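Local coordinates for acyl-[acyl-carrier-protein]--UDP-N-acetylglucosamine O-acyltransferase (Leptospira interrogans, PDB 3I3A) that probably transfers a 3-hydroxyacyl chain from acyl carrier protein to UDP-N-acetylglucosamine, an early step in the biosynthesis of lipid A, at residues S92-G97 with S116-D121; G133-G138 with L151-Q156; E17-G22 with T37-H42. All coordinates share one frame; numbering follows the deposited sequence.

Contact 1 of 3, residues S92-G97 with S116-D121. With S2N (S-[2-({N-[(2R)-2-hydroxy-4-{[(S)-hydroxy(methoxy)phosphoryl]oxy}-3,3-dimethylbutanoyl]-beta-alanyl}amino)ethyl] (3R)-3-hydroxydodecanethioate), chain D.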
loop_
_atom_site.group_PDB
_atom_site.type_symbol
_atom_site.label_atom_id
_atom_site.label_comp_id
_atom_site.label_asym_id
_atom_site.label_seq_id
_atom_site.Cartn_x
_atom_site.Cartn_y
_atom_site.Cartn_z
ATOM N N SER A 92 -10.017 -3.727 -3.575
ATOM C CA SER A 92 -9.645 -4.878 -2.740
ATOM C C SER A 92 -9.457 -6.077 -3.677
ATOM O O SER A 92 -10.085 -6.159 -4.740
ATOM C CB SER A 92 -10.656 -5.154 -1.613
ATOM O OG SER A 92 -11.889 -5.661 -2.103
ATOM N N ASN A 93 -8.599 -7.002 -3.257
ATOM C CA ASN A 93 -8.055 -8.020 -4.137
ATOM C C ASN A 93 -8.018 -9.371 -3.415
ATOM O O ASN A 93 -7.273 -9.540 -2.447
ATOM C CB ASN A 93 -6.647 -7.566 -4.565
ATOM C CG ASN A 93 -6.037 -8.427 -5.648
ATOM O OD1 ASN A 93 -6.323 -9.616 -5.759
ATOM N ND2 ASN A 93 -5.156 -7.825 -6.447
ATOM N N ILE A 94 -8.830 -10.323 -3.875
ATOM C CA ILE A 94 -8.893 -11.643 -3.247
ATOM C C ILE A 94 -8.453 -12.719 -4.234
ATOM O O ILE A 94 -9.019 -12.850 -5.324
ATOM C CB ILE A 94 -10.331 -11.987 -2.730
ATOM C CG1 ILE A 94 -11.000 -10.800 -2.005
ATOM C CG2 ILE A 94 -10.318 -13.263 -1.885
ATOM C CD1 ILE A 94 -10.365 -10.365 -0.664
ATOM N N HIS A 95 -7.436 -13.487 -3.844
ATOM C CA HIS A 95 -6.884 -14.533 -4.700
ATOM C C HIS A 95 -7.491 -15.892 -4.381
ATOM O O HIS A 95 -7.759 -16.193 -3.218
ATOM C CB HIS A 95 -5.361 -14.570 -4.568
ATOM C CG HIS A 95 -4.681 -13.397 -5.200
ATOM N ND1 HIS A 95 -3.501 -13.506 -5.900
ATOM C CD2 HIS A 95 -5.036 -12.092 -5.267
ATOM C CE1 HIS A 95 -3.151 -12.316 -6.357
ATOM N NE2 HIS A 95 -4.068 -11.441 -5.994
ATOM N N LYS A 96 -7.722 -16.686 -5.429
ATOM C CA LYS A 96 -8.231 -18.053 -5.297
ATOM C C LYS A 96 -7.125 -18.994 -4.813
ATOM O O LYS A 96 -5.949 -18.613 -4.793
ATOM C CB LYS A 96 -8.799 -18.545 -6.636
ATOM C CG LYS A 96 -7.776 -18.648 -7.773
ATOM C CD LYS A 96 -8.425 -19.096 -9.071
ATOM C CE LYS A 96 -7.365 -19.502 -10.077
ATOM N NZ LYS A 96 -7.961 -19.674 -11.426
ATOM N N GLY A 97 -7.512 -20.211 -4.436
ATOM C CA GLY A 97 -6.573 -21.206 -3.918
ATOM C C GLY A 97 -5.655 -21.840 -4.954
ATOM O O GLY A 97 -5.722 -21.527 -6.138
ATOM N N SER A 116 -7.056 -3.530 0.113
ATOM C CA SER A 116 -6.622 -4.663 0.940
ATOM C C SER A 116 -6.491 -5.921 0.086
ATOM O O SER A 116 -7.137 -6.042 -0.953
ATOM C CB SER A 116 -7.525 -4.881 2.162
ATOM O OG SER A 116 -8.843 -5.274 1.797
ATOM N N HIS A 117 -5.632 -6.843 0.525
ATOM C CA HIS A 117 -5.293 -8.030 -0.248
ATOM C C HIS A 117 -5.330 -9.329 0.572
ATOM O O HIS A 117 -4.772 -9.406 1.673
ATOM C CB HIS A 117 -3.918 -7.851 -0.881
ATOM C CG HIS A 117 -3.359 -9.105 -1.487
ATOM N ND1 HIS A 117 -3.899 -9.692 -2.610
ATOM C CD2 HIS A 117 -2.302 -9.876 -1.129
ATOM C CE1 HIS A 117 -3.202 -10.773 -2.915
ATOM N NE2 HIS A 117 -2.218 -10.899 -2.043
ATOM N N VAL A 118 -6.004 -10.345 0.028
ATOM C CA VAL A 118 -6.001 -11.693 0.619
ATOM C C VAL A 118 -5.333 -12.692 -0.354
ATOM O O VAL A 118 -5.889 -13.007 -1.418
ATOM C CB VAL A 118 -7.441 -12.146 0.988
ATOM C CG1 VAL A 118 -7.471 -13.624 1.419
ATOM C CG2 VAL A 118 -8.029 -11.265 2.091
ATOM N N GLY A 119 -4.142 -13.169 0.014
ATOM C CA GLY A 119 -3.359 -14.127 -0.792
ATOM C C GLY A 119 -3.937 -15.535 -0.911
ATOM O O GLY A 119 -4.807 -15.934 -0.117
ATOM N N HIS A 120 -3.452 -16.282 -1.908
ATOM C CA HIS A 120 -3.901 -17.648 -2.183
ATOM C C HIS A 120 -3.944 -18.528 -0.926
ATOM O O HIS A 120 -3.037 -18.480 -0.096
ATOM C CB HIS A 120 -3.047 -18.303 -3.292
ATOM C CG HIS A 120 -1.599 -18.475 -2.931
ATOM N ND1 HIS A 120 -1.129 -19.571 -2.237
ATOM C CD2 HIS A 120 -0.519 -17.690 -3.172
ATOM C CE1 HIS A 120 0.175 -19.447 -2.055
ATOM N NE2 HIS A 120 0.569 -18.315 -2.611
ATOM N N ASP A 121 -5.037 -19.274 -0.777
ATOM C CA ASP A 121 -5.209 -20.281 0.291
ATOM C C ASP A 121 -5.341 -19.735 1.720
ATOM O O ASP A 121 -5.230 -20.490 2.676
ATOM C CB ASP A 121 -4.086 -21.325 0.250
ATOM C CG ASP A 121 -3.919 -21.953 -1.115
ATOM O OD1 ASP A 121 -4.824 -22.702 -1.532
ATOM O OD2 ASP A 121 -2.884 -21.701 -1.771
HETATM C CAA S2N D . 2.743 -14.684 -1.547
HETATM C CAB S2N D . 1.565 -14.250 -2.422
HETATM C CAC S2N D . 0.816 -13.076 -1.789
HETATM C CAD S2N D . 1.777 -11.901 -1.597
HETATM C CAE S2N D . 1.143 -10.810 -0.732
HETATM C CAF S2N D . 2.216 -9.953 -0.057
HETATM C CAG S2N D . 2.333 -10.293 1.430
HETATM C CAH S2N D . 3.723 -9.940 1.966
HETATM C CAI S2N D . 3.942 -10.539 3.357
HETATM C CAJ S2N D . 5.234 -10.010 3.984
HETATM C CAK S2N D . 5.765 -10.976 5.043
HETATM C CAL S2N D . 6.827 -10.304 5.917
HETATM C CAP S2N D . 5.225 -14.356 -0.425
HETATM C CAQ S2N D . 5.314 -12.984 0.245
HETATM C CAS S2N D . 7.287 -12.350 1.553
HETATM C CAT S2N D . 8.063 -12.568 2.853
HETATM C CAU S2N D . 9.505 -12.993 2.565
HETATM N NAR S2N D . 6.177 -13.073 1.432
HETATM O OAM S2N D . 2.554 -15.296 -0.497
HETATM O OAN S2N D . -0.259 -12.679 -2.644
HETATM O OAY S2N D . 7.686 -11.557 0.701
HETATM S SAO S2N D . 4.377 -14.307 -2.045
HETATM C CAW S2N D . 9.680 -15.367 1.988
HETATM C CAX S2N D . 9.628 -15.714 3.477
HETATM N NAV S2N D . 9.263 -14.142 1.681
HETATM O OAZ S2N D . 10.022 -16.205 1.155
HETATM C CBA S2N D . 11.014 -16.157 3.948
HETATM C CBB S2N D . 11.221 -15.722 5.401
HETATM C CBF S2N D . 11.938 -15.661 9.301
HETATM C CBG S2N D . 12.083 -15.510 3.066
HETATM C CBH S2N D . 11.124 -17.678 3.850
HETATM O OBC S2N D . 11.989 -16.691 6.120
HETATM O OBE S2N D . 10.940 -16.295 8.499
HETATM O OBI S2N D . 9.215 -14.564 4.220
HETATM O OBJ S2N D . 10.068 -18.261 6.988
HETATM O OBK S2N D . 12.462 -18.394 8.066
HETATM P PBD S2N D . 11.365 -17.410 7.418
#
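H117 turns its ring edge onto the face of H95 across two parallel strands. As bridge partners, H117 and N93 share a face of the sheet, and CG of H117, anti to the backbone N (chi1 169°), lets the ring reach back toward N93 and H95. Followed outward, CB and CG pass N93 O loosely, at 4.1 Å. ND1 makes a weak bond to N93 O, long (3.4 Å) and bent (128°); the same oxygen also accepts a straighter bond from V118 N at 2.9 Å. CE1 points into the H95 ring, 3.3 Å from H95 CD2, in a T-shaped stack with planes 85° apart. These strands are neighbouring rungs of the left-handed parallel beta-helix built from hexapeptide repeats. I94 and V118 face the other side, toward the coil interior, where I94 CD1 meets V118 CG2 at 3.7 Å; branched apolar side chains suit that filling. CD2 of H117 rests against acyl carbon CAE, 3.6 Å away, and at the tip NE2 shares a 2.7 Å hydrogen bond with the 3-hydroxyl oxygen OAN. Histidine suits this place because its two ring nitrogens meet N93 O and the ligand hydroxyl, with CE1 between them on H95. H132 of the second subunit stacks on the same imidazole.

Contact 2 of 3, residues G133-G138 with L151-Q156. With S2N (S-[2-({N-[(2R)-2-hydroxy-4-{[(S)-hydroxy(methoxy)phosphoryl]oxy}-3,3-dimethylbutanoyl]-beta-alanyl}amino)ethyl] (3R)-3-hydroxydodecanethioate), chain D.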
loop_
_atom_site.group_PDB
_atom_site.type_symbol
_atom_site.label_atom_id
_atom_site.label_comp_id
_atom_site.label_asym_id
_atom_site.label_seq_id
_atom_site.Cartn_x
_atom_site.Cartn_y
_atom_site.Cartn_z
ATOM N N GLY A 133 -5.124 -1.003 2.570
ATOM C CA GLY A 133 -3.774 -1.301 2.112
ATOM C C GLY A 133 -3.088 -2.500 2.756
ATOM O O GLY A 133 -1.935 -2.795 2.427
ATOM N N ALA A 134 -3.774 -3.189 3.674
ATOM C CA ALA A 134 -3.164 -4.330 4.360
ATOM C C ALA A 134 -3.095 -5.572 3.463
ATOM O O ALA A 134 -3.964 -5.805 2.618
ATOM C CB ALA A 134 -3.872 -4.639 5.690
ATOM N N VAL A 135 -2.020 -6.335 3.630
ATOM C CA VAL A 135 -1.743 -7.474 2.776
ATOM C C VAL A 135 -1.551 -8.735 3.614
ATOM O O VAL A 135 -0.763 -8.767 4.574
ATOM C CB VAL A 135 -0.543 -7.231 1.785
ATOM C CG1 VAL A 135 -0.808 -6.027 0.883
ATOM C CG2 VAL A 135 0.779 -7.030 2.513
ATOM N N LEU A 136 -2.310 -9.766 3.259
ATOM C CA LEU A 136 -2.070 -11.097 3.799
ATOM C C LEU A 136 -1.363 -11.904 2.713
ATOM O O LEU A 136 -1.825 -11.957 1.559
ATOM C CB LEU A 136 -3.384 -11.753 4.246
ATOM C CG LEU A 136 -4.389 -11.010 5.154
ATOM C CD1 LEU A 136 -5.568 -11.935 5.532
ATOM C CD2 LEU A 136 -3.792 -10.411 6.428
ATOM N N ALA A 137 -0.229 -12.506 3.065
ATOM C CA ALA A 137 0.447 -13.427 2.152
ATOM C C ALA A 137 -0.425 -14.655 1.949
ATOM O O ALA A 137 -1.489 -14.764 2.560
ATOM C CB ALA A 137 1.818 -13.819 2.688
ATOM N N GLY A 138 0.020 -15.573 1.090
ATOM C CA GLY A 138 -0.648 -16.865 0.935
ATOM C C GLY A 138 -0.669 -17.630 2.244
ATOM O O GLY A 138 0.196 -17.428 3.099
ATOM N N LEU A 151 -1.972 -0.885 6.219
ATOM C CA LEU A 151 -0.612 -1.140 5.717
ATOM C C LEU A 151 0.187 -2.158 6.546
ATOM O O LEU A 151 1.398 -2.056 6.696
ATOM C CB LEU A 151 0.163 0.176 5.505
ATOM C CG LEU A 151 -0.453 1.235 4.574
ATOM C CD1 LEU A 151 0.445 2.458 4.442
ATOM C CD2 LEU A 151 -0.756 0.665 3.199
ATOM N N VAL A 152 -0.517 -3.159 7.056
ATOM C CA VAL A 152 0.109 -4.295 7.715
ATOM C C VAL A 152 0.407 -5.344 6.651
ATOM O O VAL A 152 -0.363 -5.515 5.703
ATOM C CB VAL A 152 -0.848 -4.904 8.769
ATOM C CG1 VAL A 152 -0.457 -6.322 9.151
ATOM C CG2 VAL A 152 -0.946 -4.014 9.978
ATOM N N ALA A 153 1.540 -6.021 6.810
ATOM C CA ALA A 153 1.854 -7.201 6.034
ATOM C C ALA A 153 1.939 -8.428 6.962
ATOM O O ALA A 153 2.680 -8.423 7.948
ATOM C CB ALA A 153 3.154 -7.003 5.286
ATOM N N VAL A 154 1.192 -9.478 6.628
ATOM C CA VAL A 154 1.251 -10.725 7.389
ATOM C C VAL A 154 1.923 -11.830 6.567
ATOM O O VAL A 154 1.471 -12.179 5.468
ATOM C CB VAL A 154 -0.139 -11.172 7.919
ATOM C CG1 VAL A 154 -0.013 -12.437 8.773
ATOM C CG2 VAL A 154 -0.782 -10.060 8.728
ATOM N N HIS A 155 3.007 -12.365 7.124
ATOM C CA HIS A 155 3.779 -13.433 6.525
ATOM C C HIS A 155 2.944 -14.703 6.324
ATOM O O HIS A 155 2.032 -15.003 7.114
ATOM C CB HIS A 155 4.977 -13.719 7.423
ATOM C CG HIS A 155 6.055 -14.539 6.783
ATOM N ND1 HIS A 155 5.906 -15.879 6.488
ATOM C CD2 HIS A 155 7.321 -14.215 6.428
ATOM C CE1 HIS A 155 7.027 -16.339 5.960
ATOM N NE2 HIS A 155 7.900 -15.348 5.910
ATOM N N GLN A 156 3.265 -15.443 5.263
ATOM C CA GLN A 156 2.615 -16.718 4.969
ATOM C C GLN A 156 2.762 -17.726 6.111
ATOM O O GLN A 156 3.781 -17.747 6.814
ATOM C CB GLN A 156 3.120 -17.300 3.641
ATOM C CG GLN A 156 4.598 -17.698 3.616
ATOM C CD GLN A 156 5.517 -16.585 3.137
ATOM O OE1 GLN A 156 5.175 -15.396 3.173
ATOM N NE2 GLN A 156 6.703 -16.974 2.680
HETATM C CAA S2N D . 2.743 -14.684 -1.547
HETATM C CAB S2N D . 1.565 -14.250 -2.422
HETATM C CAC S2N D . 0.816 -13.076 -1.789
HETATM C CAD S2N D . 1.777 -11.901 -1.597
HETATM C CAE S2N D . 1.143 -10.810 -0.732
HETATM C CAF S2N D . 2.216 -9.953 -0.057
HETATM C CAG S2N D . 2.333 -10.293 1.430
HETATM C CAH S2N D . 3.723 -9.940 1.966
HETATM C CAI S2N D . 3.942 -10.539 3.357
HETATM C CAJ S2N D . 5.234 -10.010 3.984
HETATM C CAK S2N D . 5.765 -10.976 5.043
HETATM C CAL S2N D . 6.827 -10.304 5.917
HETATM C CAP S2N D . 5.225 -14.356 -0.425
HETATM C CAQ S2N D . 5.314 -12.984 0.245
HETATM C CAS S2N D . 7.287 -12.350 1.553
HETATM C CAT S2N D . 8.063 -12.568 2.853
HETATM C CAU S2N D . 9.505 -12.993 2.565
HETATM N NAR S2N D . 6.177 -13.073 1.432
HETATM O OAM S2N D . 2.554 -15.296 -0.497
HETATM O OAN S2N D . -0.259 -12.679 -2.644
HETATM O OAY S2N D . 7.686 -11.557 0.701
HETATM S SAO S2N D . 4.377 -14.307 -2.045
HETATM C CAW S2N D . 9.680 -15.367 1.988
HETATM C CAX S2N D . 9.628 -15.714 3.477
HETATM N NAV S2N D . 9.263 -14.142 1.681
HETATM O OAZ S2N D . 10.022 -16.205 1.155
HETATM C CBA S2N D . 11.014 -16.157 3.948
HETATM C CBB S2N D . 11.221 -15.722 5.401
HETATM C CBF S2N D . 11.938 -15.661 9.301
HETATM C CBG S2N D . 12.083 -15.510 3.066
HETATM C CBH S2N D . 11.124 -17.678 3.850
HETATM O OBC S2N D . 11.989 -16.691 6.120
HETATM O OBE S2N D . 10.940 -16.295 8.499
HETATM O OBI S2N D . 9.215 -14.564 4.220
HETATM O OBJ S2N D . 10.068 -18.261 6.988
HETATM O OBK S2N D . 12.462 -18.394 8.066
HETATM P PBD S2N D . 11.365 -17.410 7.418
#
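Running 2° from parallel, the two strands pair V135 with A153 and L136 with V154: V135 N gives a bond to V152 O at 2.8 Å, V135 O takes one from V154 N, and A137 N closes the series on V154 O. Side by side on one face lie L136 and V154, with L136 CD2 3.8 Å from V154 CG2; these apolar branches belong to the packed interior of the coil. V135 and A153 occupy the other face, where V135 CG2 touches A153 CB at 3.7 Å. The pair forms successive rungs of the left-handed parallel beta-helix typical of hexapeptide acyltransferases, and here the V135 and A153 face lines the acyl chain of the bound thioester. Small residues suit that place: A153 CB lies 3.9 Å from CAJ of the ligand, and the methyl of A137 sits beside the thioester carbonyl oxygen. Where the strands end, the backbone itself grips the ligand, since G138 N donates to OAM at 3.0 Å in a nearly straight bond (170°). Q156 bends at chi2 (-92°), and its OE1 accepts the N-H of ligand NAR at 3.1 Å. The adjoining H155 ring is held by ND1, which donates in the ring plane to a lone pair of Q156 O at 2.8 Å and fixes how the imidazole is turned beside the arm.

Contact 3 of 3, residues E17-G22 with T37-H42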
loop_
_atom_site.group_PDB
_atom_site.type_symbol
_atom_site.label_atom_id
_atom_site.label_comp_id
_atom_site.label_asym_id
_atom_site.label_seq_id
_atom_site.Cartn_x
_atom_site.Cartn_y
_atom_site.Cartn_z
ATOM N N GLU A 17 -31.867 -14.056 -8.612
ATOM C CA GLU A 17 -32.535 -12.976 -9.353
ATOM C C GLU A 17 -32.447 -11.606 -8.676
ATOM O O GLU A 17 -32.640 -10.578 -9.327
ATOM C CB GLU A 17 -33.997 -13.331 -9.667
ATOM C CG GLU A 17 -34.178 -14.394 -10.759
ATOM C CD GLU A 17 -33.562 -14.015 -12.105
ATOM O OE1 GLU A 17 -33.681 -12.847 -12.528
ATOM O OE2 GLU A 17 -32.963 -14.902 -12.749
ATOM N N SER A 18 -32.136 -11.595 -7.383
ATOM C CA SER A 18 -31.994 -10.348 -6.635
ATOM C C SER A 18 -30.632 -9.666 -6.827
ATOM O O SER A 18 -30.487 -8.484 -6.507
ATOM C CB SER A 18 -32.265 -10.584 -5.149
ATOM O OG SER A 18 -31.234 -11.356 -4.555
ATOM N N VAL A 19 -29.649 -10.402 -7.352
ATOM C CA VAL A 19 -28.283 -9.885 -7.522
ATOM C C VAL A 19 -28.205 -8.687 -8.483
ATOM O O VAL A 19 -28.738 -8.722 -9.607
ATOM C CB VAL A 19 -27.264 -11.001 -7.947
ATOM C CG1 VAL A 19 -25.851 -10.427 -8.157
ATOM C CG2 VAL A 19 -27.214 -12.109 -6.918
ATOM N N GLU A 20 -27.552 -7.628 -8.004
ATOM C CA GLU A 20 -27.291 -6.424 -8.781
ATOM C C GLU A 20 -25.836 -6.380 -9.212
ATOM O O GLU A 20 -24.943 -6.691 -8.423
ATOM C CB GLU A 20 -27.620 -5.186 -7.958
ATOM C CG GLU A 20 -29.104 -4.995 -7.748
ATOM C CD GLU A 20 -29.424 -4.051 -6.614
ATOM O OE1 GLU A 20 -28.655 -3.093 -6.393
ATOM O OE2 GLU A 20 -30.447 -4.277 -5.940
ATOM N N VAL A 21 -25.613 -6.013 -10.472
ATOM C CA VAL A 21 -24.272 -5.933 -11.055
ATOM C C VAL A 21 -24.170 -4.601 -11.770
ATOM O O VAL A 21 -24.996 -4.296 -12.634
ATOM C CB VAL A 21 -23.986 -7.090 -12.061
ATOM C CG1 VAL A 21 -22.531 -7.044 -12.535
ATOM C CG2 VAL A 21 -24.277 -8.436 -11.440
ATOM N N GLY A 22 -23.174 -3.800 -11.397
ATOM C CA GLY A 22 -23.049 -2.456 -11.939
ATOM C C GLY A 22 -22.281 -2.402 -13.249
ATOM O O GLY A 22 -21.866 -3.444 -13.769
ATOM N N THR A 37 -26.771 -10.144 -2.900
ATOM C CA THR A 37 -25.428 -9.638 -3.162
ATOM C C THR A 37 -25.460 -8.506 -4.192
ATOM O O THR A 37 -26.141 -8.606 -5.217
ATOM C CB THR A 37 -24.450 -10.780 -3.565
ATOM O OG1 THR A 37 -24.142 -11.566 -2.409
ATOM C CG2 THR A 37 -23.144 -10.228 -4.147
ATOM N N ILE A 38 -24.740 -7.425 -3.893
ATOM C CA ILE A 38 -24.642 -6.271 -4.790
ATOM C C ILE A 38 -23.194 -6.103 -5.276
ATOM O O ILE A 38 -22.252 -6.101 -4.475
ATOM C CB ILE A 38 -25.156 -4.954 -4.119
ATOM C CG1 ILE A 38 -26.595 -5.119 -3.614
ATOM C CG2 ILE A 38 -25.040 -3.756 -5.087
ATOM C CD1 ILE A 38 -27.052 -4.021 -2.666
ATOM N N ILE A 39 -23.046 -5.975 -6.592
ATOM C CA ILE A 39 -21.767 -5.764 -7.257
ATOM C C ILE A 39 -21.820 -4.418 -7.969
ATOM O O ILE A 39 -22.716 -4.190 -8.790
ATOM C CB ILE A 39 -21.488 -6.904 -8.277
ATOM C CG1 ILE A 39 -21.208 -8.219 -7.536
ATOM C CG2 ILE A 39 -20.317 -6.558 -9.168
ATOM C CD1 ILE A 39 -21.657 -9.474 -8.256
ATOM N N GLU A 40 -20.871 -3.530 -7.672
ATOM C CA GLU A 40 -20.863 -2.192 -8.309
ATOM C C GLU A 40 -19.982 -2.268 -9.568
ATOM O O GLU A 40 -19.491 -3.347 -9.914
ATOM C CB GLU A 40 -20.169 -1.143 -7.410
ATOM C CG GLU A 40 -20.944 -0.796 -6.140
ATOM C CD GLU A 40 -20.234 0.203 -5.233
ATOM O OE1 GLU A 40 -19.155 0.727 -5.610
ATOM O OE2 GLU A 40 -20.762 0.463 -4.131
ATOM N N GLY A 41 -19.795 -1.141 -10.253
ATOM C CA GLY A 41 -18.969 -1.105 -11.458
ATOM C C GLY A 41 -17.515 -1.533 -11.444
ATOM O O GLY A 41 -16.873 -1.498 -10.402
ATOM N N HIS A 42 -17.009 -1.954 -12.604
ATOM C CA HIS A 42 -15.601 -2.357 -12.807
ATOM C C HIS A 42 -15.124 -3.466 -11.863
ATOM O O HIS A 42 -13.924 -3.599 -11.600
ATOM C CB HIS A 42 -14.644 -1.155 -12.686
ATOM C CG HIS A 42 -15.001 -0.004 -13.572
ATOM N ND1 HIS A 42 -15.215 1.266 -13.085
ATOM C CD2 HIS A 42 -15.187 0.070 -14.911
ATOM C CE1 HIS A 42 -15.521 2.074 -14.084
ATOM N NE2 HIS A 42 -15.508 1.374 -15.204
HETATM O O HOH W 1 -29.036 -7.734 -4.610
#
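I39, E20 and T37 give up the most surface here, and the first two meet directly through the backbone: I39 N donates to E20 O over 2.7 Å, the donor tilted 30° from the carbonyl plane. Beyond that bond, I39 sends its side chain to the interior of the coil. It is branched at CB, so its two arms reach different partners: CG2, anti to its own N, lies alongside V21 CG1 at 4.1 Å, while the CG1 arm brings CD1 to 4.3 Å from V19 CG1. I27, I33 and F57 complete this apolar cluster. E20 takes the opposite face with I38. Its chain runs extended beyond CG, and both CB and the carboxylate oxygen OE1 lie alongside I38, OE1 at 3.9 Å from I38 CG2, on a partly exposed face that suits a charged end. T37 contributes chiefly its carbonyl: T37 O accepts from E20 N at 3.3 Å and also from a water, which donates in addition to S18 O. The hydroxyl of T37 turns instead to G52 and N55 on the next coil. G22 N reaches I39 O in a weak, bent bond (126°), and G22, having no side chain, lets its CA come within 3.9 Å of E40 C and G41 N. The chemistry therefore implies a coil near the N-terminal end of the beta-helix that is held by backbone bonds, apolar inside and mixed outside, where I38 lies beside the carboxylate of E20.

Contacts 1 and 2 are consecutive parts of one parallel sheet, their centres about 10 Å apart, and strands 117-118 and 135-136 join them: H117 N lies 2.9 Å from A134 O and H117 O lies 3.0 Å from L136 N, both probable hydrogen bonds. Together they serve the same thioester ligand, contact 1 at its 3-hydroxyl and contact 2 along the acyl chain, thioester carbonyl and pantetheine arm. S149 of the second subunit also bonds to the ligand, which places the site at a subunit interface. Contact 3 repeats the coil-on-coil pairing on a different sheet nearer the N-terminus; its centre is about 20 Å from contact 1's and about 28 Å from contact 2's, and it touches neither.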